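Local coordinates for mandelate racemase/muconate lactonizing enzyme-like protein (Rubrobacter xylanophilus DSM 9941, PDB 3CYJ) that is of unknown function but belongs to the mandelate racemase/muconate lactonizing enzyme family of the enolase superfamily, with a sodium ion held in its barrel domain, at residues A[217-222]-A[264-269]; A[245-250]-A[258-263]; A[285-288]-A[293-296]. All blocks are in the same frame, centred on the assembly; numbering follows the deposited sequence.

Contact 1: A[217-222]-A[264-269]; sequences ISYLEE and VDILQA. With NA (sodium ion), chain E.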
loop_
_atom_site.group_PDB
_atom_site.type_symbol
_atom_site.label_atom_id
_atom_site.label_comp_id
_atom_site.label_asym_id
_atom_site.label_seq_id
_atom_site.Cartn_x
_atom_site.Cartn_y
_atom_site.Cartn_z
ATOM N N ILE A 217 31.920 -11.285 -0.566
ATOM C CA ILE A 217 31.582 -10.292 -1.609
ATOM C C ILE A 217 30.803 -9.081 -1.062
ATOM O O ILE A 217 30.102 -9.162 -0.027
ATOM C CB ILE A 217 30.791 -10.920 -2.793
ATOM C CG1 ILE A 217 29.393 -11.372 -2.307
ATOM C CG2 ILE A 217 31.642 -12.082 -3.478
ATOM C CD1 ILE A 217 28.325 -11.435 -3.401
ATOM N N SER A 218 30.893 -7.967 -1.795
ATOM C CA SER A 218 30.269 -6.734 -1.353
ATOM C C SER A 218 29.239 -6.208 -2.312
ATOM O O SER A 218 28.656 -5.137 -2.074
ATOM C CB SER A 218 31.355 -5.643 -1.233
ATOM O OG SER A 218 32.443 -6.201 -0.535
ATOM N N TYR A 219 29.023 -6.917 -3.412
ATOM C CA TYR A 219 28.251 -6.318 -4.518
ATOM C C TYR A 219 27.715 -7.434 -5.365
ATOM O O TYR A 219 28.458 -8.329 -5.776
ATOM C CB TYR A 219 29.188 -5.475 -5.347
ATOM C CG TYR A 219 28.597 -4.546 -6.412
ATOM C CD1 TYR A 219 28.362 -3.211 -6.107
ATOM C CD2 TYR A 219 28.433 -4.953 -7.765
ATOM C CE1 TYR A 219 27.888 -2.314 -7.054
ATOM C CE2 TYR A 219 27.977 -4.044 -8.746
ATOM C CZ TYR A 219 27.716 -2.730 -8.368
ATOM O OH TYR A 219 27.257 -1.759 -9.245
ATOM N N LEU A 220 26.403 -7.401 -5.596
ATOM C CA LEU A 220 25.740 -8.414 -6.403
ATOM C C LEU A 220 24.918 -7.683 -7.461
ATOM O O LEU A 220 23.880 -7.136 -7.152
ATOM C CB LEU A 220 24.855 -9.351 -5.541
ATOM C CG LEU A 220 23.973 -10.361 -6.330
ATOM C CD1 LEU A 220 24.793 -11.093 -7.448
ATOM C CD2 LEU A 220 23.255 -11.360 -5.451
ATOM N N GLU A 221 25.397 -7.715 -8.711
ATOM C CA GLU A 221 24.759 -7.016 -9.793
ATOM C C GLU A 221 23.823 -7.928 -10.641
ATOM O O GLU A 221 24.172 -9.070 -10.989
ATOM C CB GLU A 221 25.817 -6.385 -10.679
ATOM C CG GLU A 221 25.194 -5.443 -11.673
ATOM C CD GLU A 221 26.199 -4.975 -12.729
ATOM O OE1 GLU A 221 27.430 -4.966 -12.431
ATOM O OE2 GLU A 221 25.742 -4.635 -13.857
ATOM N N GLU A 222 22.635 -7.406 -10.961
ATOM C CA GLU A 222 21.702 -8.100 -11.842
ATOM C C GLU A 222 21.459 -9.555 -11.463
ATOM O O GLU A 222 21.537 -10.451 -12.316
ATOM C CB GLU A 222 22.173 -8.005 -13.288
ATOM C CG GLU A 222 21.916 -6.595 -13.867
ATOM C CD GLU A 222 22.502 -6.373 -15.289
ATOM O OE1 GLU A 222 23.221 -7.256 -15.815
ATOM O OE2 GLU A 222 22.258 -5.287 -15.877
ATOM N N VAL A 264 16.635 -1.124 -5.502
ATOM C CA VAL A 264 18.058 -1.521 -5.405
ATOM C C VAL A 264 18.790 -0.760 -4.314
ATOM O O VAL A 264 18.270 0.252 -3.811
ATOM C CB VAL A 264 18.855 -1.272 -6.740
ATOM C CG1 VAL A 264 18.315 -2.145 -7.885
ATOM C CG2 VAL A 264 18.838 0.193 -7.154
ATOM N N ASP A 265 20.000 -1.239 -3.963
ATOM C CA ASP A 265 20.901 -0.480 -3.106
ATOM C C ASP A 265 21.767 0.481 -3.934
ATOM O O ASP A 265 22.202 1.532 -3.427
ATOM C CB ASP A 265 21.815 -1.419 -2.296
ATOM C CG ASP A 265 21.028 -2.475 -1.500
ATOM O OD1 ASP A 265 20.165 -2.081 -0.682
ATOM O OD2 ASP A 265 21.248 -3.691 -1.682
ATOM N N ILE A 266 22.091 0.098 -5.169
ATOM C CA ILE A 266 22.957 0.896 -6.014
ATOM C C ILE A 266 22.398 1.008 -7.446
ATOM O O ILE A 266 22.112 0.005 -8.084
ATOM C CB ILE A 266 24.431 0.333 -6.067
ATOM C CG1 ILE A 266 25.024 0.193 -4.659
ATOM C CG2 ILE A 266 25.332 1.257 -6.906
ATOM C CD1 ILE A 266 26.449 -0.162 -4.615
ATOM N N LEU A 267 22.233 2.240 -7.937
ATOM C CA LEU A 267 21.666 2.461 -9.239
ATOM C C LEU A 267 22.791 2.583 -10.264
ATOM O O LEU A 267 23.816 3.222 -9.993
ATOM C CB LEU A 267 20.799 3.708 -9.224
ATOM C CG LEU A 267 20.107 4.106 -10.556
ATOM C CD1 LEU A 267 19.258 2.994 -11.028
ATOM C CD2 LEU A 267 19.171 5.230 -10.392
ATOM N N GLN A 268 22.609 1.967 -11.431
ATOM C CA GLN A 268 23.598 2.031 -12.475
ATOM C C GLN A 268 22.994 2.629 -13.707
ATOM O O GLN A 268 21.812 2.449 -13.964
ATOM C CB GLN A 268 24.063 0.640 -12.859
ATOM C CG GLN A 268 24.584 -0.167 -11.716
ATOM C CD GLN A 268 24.888 -1.584 -12.117
ATOM O OE1 GLN A 268 25.783 -2.176 -11.580
ATOM N NE2 GLN A 268 24.117 -2.144 -13.039
ATOM N N ALA A 269 23.812 3.338 -14.489
ATOM C CA ALA A 269 23.437 3.666 -15.848
ATOM C C ALA A 269 24.694 3.703 -16.739
ATOM O O ALA A 269 25.825 3.717 -16.262
ATOM C CB ALA A 269 22.586 4.961 -15.913
HETATM NA NA NA E . 25.781 -6.351 -15.807
#
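Gln268 reaches across to Tyr219 and Glu221 from a strand that is not their neighbour: strand 244-247 runs between, and the axes of strands 219-221 and 266-269 come no closer than 9.9 Å. Its CB points at the other segment, and chi1 of -55° swings CG opposite the carbonyl carbon, from where an extended chain delivers the amide. Gln268 CG passes 4.0 Å from Tyr219 OH, and CD comes alongside the carboxylate of Glu221. At the tip, Gln268 OE1 accepts a hydrogen bond from Tyr219 OH over 2.8 Å. That bond lies in the carbonyl plane, on a lone pair, with a C=O...donor angle of 134°. Gln268 OE1 also lies 3.1 Å from Glu221 CD, with no bond between the acceptor groups. Gln268 NE2 gives a weak hydrogen bond to Glu221 OE2 at 3.1 Å, the carboxylate and amide planes standing 89° apart. One amide thus uses both its ends, which should fix its rotation.

The phenol ring is met at its rim, near its plane: Ile266 CD1 abuts Tyr219 CE1 at 3.6 Å, crossing the ring's long direction at about a right angle. Glu221 has several partners, since OE1 makes a salt bridge with Lys164 while OE2, besides Gln268, binds sodium at 2.6 Å. Glu222 adds OE1 at 2.7 Å from the ion, and Asp194 completes the protein ligands. Gln268 is therefore a second-shell residue that helps position a first-shell one. Carboxylates gathered round a metal where the barrel strands end are the hallmark of the active-site region in the enolase superfamily's modified TIM barrel.

Contact 2: A[245-250]-A[258-263]; sequences IAAGEY and HDLAGC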
loop_
_atom_site.group_PDB
_atom_site.type_symbol
_atom_site.label_atom_id
_atom_site.label_comp_id
_atom_site.label_asym_id
_atom_site.label_seq_id
_atom_site.Cartn_x
_atom_site.Cartn_y
_atom_site.Cartn_z
ATOM N N ILE A 245 22.911 -4.640 -3.584
ATOM C CA ILE A 245 22.185 -5.150 -4.744
ATOM C C ILE A 245 22.199 -4.064 -5.776
ATOM O O ILE A 245 21.721 -2.993 -5.502
ATOM C CB ILE A 245 20.737 -5.604 -4.381
ATOM C CG1 ILE A 245 20.752 -6.745 -3.318
ATOM C CG2 ILE A 245 19.956 -6.015 -5.633
ATOM C CD1 ILE A 245 21.525 -8.103 -3.751
ATOM N N ALA A 246 22.796 -4.304 -6.951
ATOM C CA ALA A 246 22.896 -3.244 -7.998
ATOM C C ALA A 246 22.208 -3.637 -9.326
ATOM O O ALA A 246 22.193 -4.819 -9.710
ATOM C CB ALA A 246 24.358 -2.884 -8.280
ATOM N N ALA A 247 21.671 -2.634 -10.035
ATOM C CA ALA A 247 21.046 -2.885 -11.333
ATOM C C ALA A 247 20.914 -1.590 -12.077
ATOM O O ALA A 247 21.049 -0.548 -11.470
ATOM C CB ALA A 247 19.697 -3.552 -11.150
ATOM N N GLY A 248 20.680 -1.647 -13.390
ATOM C CA GLY A 248 20.384 -0.434 -14.117
ATOM C C GLY A 248 20.799 -0.168 -15.544
ATOM O O GLY A 248 20.340 0.842 -16.139
ATOM N N GLU A 249 21.661 -0.981 -16.135
ATOM C CA GLU A 249 22.006 -0.695 -17.561
ATOM C C GLU A 249 20.909 -0.571 -18.660
ATOM O O GLU A 249 21.141 0.075 -19.676
ATOM C CB GLU A 249 23.061 -1.651 -18.073
ATOM C CG GLU A 249 22.768 -3.111 -17.738
ATOM C CD GLU A 249 23.646 -4.033 -18.516
ATOM O OE1 GLU A 249 24.034 -5.116 -18.009
ATOM O OE2 GLU A 249 23.962 -3.650 -19.660
ATOM N N TYR A 250 19.736 -1.164 -18.496
ATOM C CA TYR A 250 18.830 -1.203 -19.645
ATOM C C TYR A 250 17.670 -0.233 -19.644
ATOM O O TYR A 250 16.812 -0.350 -20.493
ATOM C CB TYR A 250 18.292 -2.614 -19.855
ATOM C CG TYR A 250 19.401 -3.637 -20.046
ATOM C CD1 TYR A 250 20.229 -3.596 -21.173
ATOM C CD2 TYR A 250 19.635 -4.626 -19.098
ATOM C CE1 TYR A 250 21.254 -4.552 -21.346
ATOM C CE2 TYR A 250 20.640 -5.569 -19.274
ATOM C CZ TYR A 250 21.445 -5.527 -20.389
ATOM O OH TYR A 250 22.456 -6.448 -20.539
ATOM N N HIS A 258 13.578 5.922 -12.026
ATOM C CA HIS A 258 12.818 6.208 -10.839
ATOM C C HIS A 258 12.140 4.958 -10.217
ATOM O O HIS A 258 12.065 4.825 -8.998
ATOM C CB HIS A 258 11.766 7.277 -11.164
ATOM C CG HIS A 258 10.772 7.473 -10.073
ATOM N ND1 HIS A 258 9.598 6.754 -10.010
ATOM C CD2 HIS A 258 10.800 8.253 -8.961
ATOM C CE1 HIS A 258 8.929 7.101 -8.916
ATOM N NE2 HIS A 258 9.641 8.002 -8.257
ATOM N N ASP A 259 11.576 4.079 -11.055
ATOM C CA ASP A 259 11.046 2.806 -10.554
ATOM C C ASP A 259 12.196 1.937 -10.028
ATOM O O ASP A 259 12.108 1.393 -8.942
ATOM C CB ASP A 259 10.267 2.057 -11.628
ATOM C CG ASP A 259 8.902 2.747 -11.990
ATOM O OD1 ASP A 259 8.341 3.515 -11.151
ATOM O OD2 ASP A 259 8.411 2.508 -13.135
ATOM N N LEU A 260 13.287 1.826 -10.778
ATOM C CA LEU A 260 14.431 1.016 -10.304
ATOM C C LEU A 260 15.008 1.519 -8.978
ATOM O O LEU A 260 15.308 0.708 -8.130
ATOM C CB LEU A 260 15.545 0.996 -11.339
ATOM C CG LEU A 260 16.585 -0.098 -11.191
ATOM C CD1 LEU A 260 15.890 -1.458 -11.187
ATOM C CD2 LEU A 260 17.597 -0.031 -12.339
ATOM N N ALA A 261 15.123 2.857 -8.805
ATOM C CA ALA A 261 15.701 3.448 -7.598
ATOM C C ALA A 261 14.975 2.958 -6.366
ATOM O O ALA A 261 15.572 2.823 -5.318
ATOM C CB ALA A 261 15.719 4.963 -7.649
ATOM N N GLY A 262 13.691 2.657 -6.455
ATOM C CA GLY A 262 13.000 2.119 -5.272
ATOM C C GLY A 262 13.258 0.647 -4.982
ATOM O O GLY A 262 12.672 0.123 -4.033
ATOM N N CYS A 263 14.138 -0.023 -5.749
ATOM C CA CYS A 263 14.266 -1.499 -5.668
ATOM C C CYS A 263 15.631 -1.997 -5.381
ATOM O O CYS A 263 15.779 -3.193 -5.129
ATOM C CB CYS A 263 13.905 -2.169 -7.012
ATOM S SG CYS A 263 12.251 -1.896 -7.454
#
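With chi1 at -162°, Leu260 sets CG opposite its own backbone nitrogen, and its CD2 branch then extends straight on from CA, away from the helix and against the end of strand 244-247. Gly248 receives it in a conformation that calls for glycine (phi 146°, psi -11°). The methyl lies directly on the bare backbone, Leu260 CD2 standing 3.3 Å from Gly248 CA. Leu260 CD2 is also 3.6 Å from Ala247 O, while Ala247 CB lies at a looser 4.3 Å from Leu260 CD2. A single methyl therefore carries the contact, packing mostly on main chain, and no hydrogen bond joins the two segments.

These are the first two members of a beta-alpha-beta unit, strand 244-247, helix 254-261 and strand 266-269, one of the repeated crossovers from which a TIM barrel is built. Leu260 sits on the helix face turned to the barrel wall, where Leu267 of the next strand and Leu232 of helix 229-238 also touch it. Cys263 N bonds to Leu260 O over 2.8 Å as the chain heads for the following strand.

Ala247 meanwhile shares backbone hydrogen bonding with Gln268, tying the strand to its neighbour. Beyond Gly248, Glu249 points away from the helix. At the helix, Asp259 pairs with Arg229 of a third subunit and the His258 ring meets His290 of a fourth edge-to-face.

Contact 3: A[285-288]-A[293-296]; sequences GICR and PFSA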
loop_
_atom_site.group_PDB
_atom_site.type_symbol
_atom_site.label_atom_id
_atom_site.label_comp_id
_atom_site.label_asym_id
_atom_site.label_seq_id
_atom_site.Cartn_x
_atom_site.Cartn_y
_atom_site.Cartn_z
ATOM N N GLY A 285 19.667 13.712 -9.580
ATOM C CA GLY A 285 18.358 14.027 -9.069
ATOM C C GLY A 285 17.601 12.782 -8.706
ATOM O O GLY A 285 16.878 12.770 -7.713
ATOM N N ILE A 286 17.753 11.708 -9.484
ATOM C CA ILE A 286 17.105 10.465 -9.066
ATOM C C ILE A 286 17.795 9.883 -7.856
ATOM O O ILE A 286 17.159 9.495 -6.889
ATOM C CB ILE A 286 16.985 9.410 -10.199
ATOM C CG1 ILE A 286 16.144 9.957 -11.365
ATOM C CG2 ILE A 286 16.380 8.152 -9.656
ATOM C CD1 ILE A 286 14.724 9.925 -11.126
ATOM N N CYS A 287 19.110 9.832 -7.918
ATOM C CA CYS A 287 19.875 9.203 -6.865
ATOM C C CYS A 287 19.840 9.980 -5.547
ATOM O O CYS A 287 19.684 9.370 -4.501
ATOM C CB CYS A 287 21.317 8.952 -7.315
ATOM S SG CYS A 287 21.372 7.547 -8.474
ATOM N N ARG A 288 20.038 11.296 -5.582
ATOM C CA ARG A 288 19.961 12.092 -4.339
ATOM C C ARG A 288 18.513 12.114 -3.791
ATOM O O ARG A 288 18.300 12.057 -2.567
ATOM C CB ARG A 288 20.463 13.546 -4.541
ATOM C CG ARG A 288 21.846 13.749 -5.157
ATOM C CD ARG A 288 22.933 13.059 -4.352
ATOM N NE ARG A 288 23.042 13.537 -2.980
ATOM C CZ ARG A 288 22.791 12.806 -1.891
ATOM N NH1 ARG A 288 22.927 13.364 -0.680
ATOM N NH2 ARG A 288 22.410 11.530 -1.984
ATOM N N PRO A 293 23.585 5.610 -3.713
ATOM C CA PRO A 293 24.746 5.818 -4.596
ATOM C C PRO A 293 24.486 5.418 -6.063
ATOM O O PRO A 293 23.569 4.672 -6.369
ATOM C CB PRO A 293 25.835 4.854 -4.022
ATOM C CG PRO A 293 25.216 4.174 -2.773
ATOM C CD PRO A 293 23.717 4.413 -2.839
ATOM N N PHE A 294 25.298 5.964 -6.960
ATOM C CA PHE A 294 25.226 5.684 -8.376
ATOM C C PHE A 294 26.520 4.949 -8.835
ATOM O O PHE A 294 27.591 5.157 -8.267
ATOM C CB PHE A 294 25.019 6.997 -9.150
ATOM C CG PHE A 294 25.170 6.863 -10.634
ATOM C CD1 PHE A 294 24.146 6.319 -11.416
ATOM C CD2 PHE A 294 26.373 7.254 -11.272
ATOM C CE1 PHE A 294 24.314 6.187 -12.851
ATOM C CE2 PHE A 294 26.526 7.166 -12.663
ATOM C CZ PHE A 294 25.519 6.618 -13.445
ATOM N N SER A 295 26.437 4.125 -9.876
ATOM C CA SER A 295 27.657 3.535 -10.409
ATOM C C SER A 295 27.557 3.500 -11.936
ATOM O O SER A 295 26.523 3.041 -12.497
ATOM C CB SER A 295 27.866 2.139 -9.832
ATOM O OG SER A 295 29.018 1.545 -10.395
ATOM N N ALA A 296 28.560 4.050 -12.615
ATOM C CA ALA A 296 28.525 4.072 -14.068
ATOM C C ALA A 296 28.926 2.740 -14.681
ATOM O O ALA A 296 29.848 2.042 -14.214
ATOM C CB ALA A 296 29.359 5.188 -14.615
#
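The phenyl ring of Phe294 is approached obliquely by the sulfur of Cys287, whose SG lies 5.4 Å from the ring centroid and 70° off the ring normal. Ala269, Leu313 and Val310 also border Phe294, so the ring is buried among apolar neighbours. This sulfur-aromatic contact belongs to an alpha-to-beta step of the TIM barrel, in which helix 283-290 leads through a short turn into strand 294-296 and lies against the sheet that the chain is about to re-enter.

Closer than the ring is its stem: Cys287 SG touches Phe294 CB at 3.7 Å. That carbon points toward the helix, but chi1 of 170° places CG opposite the backbone N and carries the ring away from it, which is why the sulfur meets the base of the side chain first. The cysteine points inward from the helix and also packs on Leu267 of the adjoining strand and on Ser312.

Strand 294-296 itself is fixed by backbone bonds on its two sides, to Leu267 in one neighbouring strand and to Leu314 and His315 in the other. Nothing polar binds the helix to it across this contact. Cys287 SG remains 4.2 Å from Pro293 O, whose hydrogen bond is made instead with the backbone of Leu267.

In the fold
All three contacts are buried in the barrel domain and reach one sheet, but they sample different layers. Contact 1 lies inside the barrel, spanning two strands separated by strand 244-247, and is polar and metal-bound. Contacts 2 and 3 lie between the wall and its surrounding helices, and are apolar, with no hydrogen bond across either. Strand 266-269 is common ground: its segment belongs to contact 1, while Leu267, facing outward, touches the key side chains of both other contacts. Helices 254-261 and 283-290 also meet each other, through Ala261 and Ile286. In these three contacts the polar, metal-bound one lies inside and the two apolar ones behind the strands.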